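Local atomic coordinates of sporulation and cell division protein SsgA (Streptomyces sp. Ag82_O1-9, PDB entry 6SLC), a protein that probably takes part in sporulation-specific cell division in Streptomyces, as a member of the SsgA-like family that includes the FtsZ-recruiting SsgB. Residues S126-K129 with R130-A133. Numbering follows the deposited sequence.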
loop_
_atom_site.group_PDB
_atom_site.type_symbol
_atom_site.label_atom_id
_atom_site.label_comp_id
_atom_site.label_asym_id
_atom_site.label_seq_id
_atom_site.Cartn_x
_atom_site.Cartn_y
_atom_site.Cartn_z
ATOM N N SER A 126 -5.026 2.891 23.937
ATOM C CA SER A 126 -4.449 1.530 23.888
ATOM C C SER A 126 -3.531 1.412 22.662
ATOM O O SER A 126 -2.431 0.814 22.776
ATOM C CB SER A 126 -5.561 0.499 23.897
ATOM O OG SER A 126 -5.126 -0.703 23.282
ATOM N N PHE A 127 -3.941 1.992 21.532
ATOM C CA PHE A 127 -3.107 2.062 20.306
ATOM C C PHE A 127 -1.850 2.908 20.583
ATOM O O PHE A 127 -0.717 2.456 20.292
ATOM C CB PHE A 127 -3.901 2.602 19.114
ATOM C CG PHE A 127 -3.022 2.987 17.951
ATOM C CD1 PHE A 127 -2.329 2.028 17.214
ATOM C CD2 PHE A 127 -2.829 4.322 17.648
ATOM C CE1 PHE A 127 -1.523 2.411 16.153
ATOM C CE2 PHE A 127 -2.019 4.704 16.592
ATOM C CZ PHE A 127 -1.370 3.751 15.848
ATOM N N LEU A 128 -2.018 4.098 21.168
ATOM C CA LEU A 128 -0.854 4.978 21.444
ATOM C C LEU A 128 0.120 4.279 22.406
ATOM O O LEU A 128 1.339 4.436 22.202
ATOM C CB LEU A 128 -1.343 6.321 21.980
ATOM C CG LEU A 128 -2.056 7.208 20.964
ATOM C CD1 LEU A 128 -2.605 8.458 21.627
ATOM C CD2 LEU A 128 -1.131 7.580 19.822
ATOM N N LYS A 129 -0.372 3.496 23.374
ATOM C CA LYS A 129 0.489 2.736 24.328
ATOM C C LYS A 129 1.295 1.684 23.571
ATOM O O LYS A 129 2.468 1.485 23.909
ATOM C CB LYS A 129 -0.315 2.122 25.472
ATOM C CG LYS A 129 -0.727 3.121 26.556
ATOM C CD LYS A 129 -1.436 2.486 27.740
ATOM C CE LYS A 129 -1.764 3.461 28.856
ATOM N NZ LYS A 129 -2.696 2.866 29.851
ATOM N N ARG A 130 0.718 1.082 22.537
ATOM C CA ARG A 130 1.451 0.114 21.684
ATOM C C ARG A 130 2.534 0.859 20.895
ATOM O O ARG A 130 3.663 0.341 20.808
ATOM C CB ARG A 130 0.458 -0.685 20.835
ATOM C CG ARG A 130 -0.373 -1.651 21.672
ATOM C CD ARG A 130 -1.532 -2.258 20.920
ATOM N NE ARG A 130 -0.981 -2.867 19.721
ATOM C CZ ARG A 130 -1.451 -2.700 18.490
ATOM N NH1 ARG A 130 -2.564 -2.001 18.282
ATOM N NH2 ARG A 130 -0.799 -3.258 17.485
ATOM N N THR A 131 2.252 2.063 20.390
ATOM C CA THR A 131 3.283 2.872 19.681
ATOM C C THR A 131 4.385 3.260 20.666
ATOM O O THR A 131 5.548 3.268 20.265
ATOM C CB THR A 131 2.713 4.100 18.965
ATOM O OG1 THR A 131 2.469 5.135 19.916
ATOM C CG2 THR A 131 1.462 3.772 18.178
ATOM N N ASP A 132 4.035 3.535 21.916
ATOM C CA ASP A 132 5.013 3.926 22.968
ATOM C C ASP A 132 5.926 2.749 23.320
ATOM O O ASP A 132 7.099 3.000 23.631
ATOM C CB ASP A 132 4.317 4.406 24.238
ATOM C CG ASP A 132 3.518 5.680 24.041
ATOM O OD1 ASP A 132 3.699 6.343 22.979
ATOM O OD2 ASP A 132 2.726 6.011 24.944
ATOM N N ALA A 133 5.419 1.516 23.268
ATOM C CA ALA A 133 6.246 0.318 23.509
ATOM C C ALA A 133 7.269 0.162 22.371
ATOM O O ALA A 133 8.391 -0.258 22.638
ATOM C CB ALA A 133 5.371 -0.893 23.666
#
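Thr131 lays its methyl over one face of the Phe127 ring, one helical turn back along helix 121-134. Thr131 CG2 stands 3.9 Å from the centroid of the Phe127 ring and 20° off the normal, a CH-pi contact; its offset runs toward the rim, with Phe127 CZ, 3.7 Å away, the nearest ring atom. With CG2 anti to the carbonyl carbon, Thr131 OG1 (chi1 78°) falls between the backbone N and that carbon and turns back on the preceding turn, where it donates to Leu128 O at 2.6 Å. Leu128 O also accepts from Asp132 N at 2.9 Å, so two donors grip one carbonyl. Arg75 NH1 also bonds OG1, linking this helix to helix 75-81.

Arg130 lies beside the same ring: Arg130 NH1 sits 4.2 Å from Phe127 CD1, near the ring plane at its edge, and the guanidinium is turned 66° from the ring. The bend at chi3 helps carry its end there, and NH1 is held by Ser26 O on strand 19-34. Tyr49 and Leu47 of strand 40-50 also pack on Phe127, so this helix face rests on the antiparallel sheet. Replacing Thr131 by an alanine removes both branches, and would probably leave Leu128 O with one fewer donor, Arg75 NH1 without this acceptor, and a gap over the Phe127 face. The chemistry thus divides one small side chain between an apolar helix-sheet interface and a backbone carbonyl that accepts two hydrogen bonds.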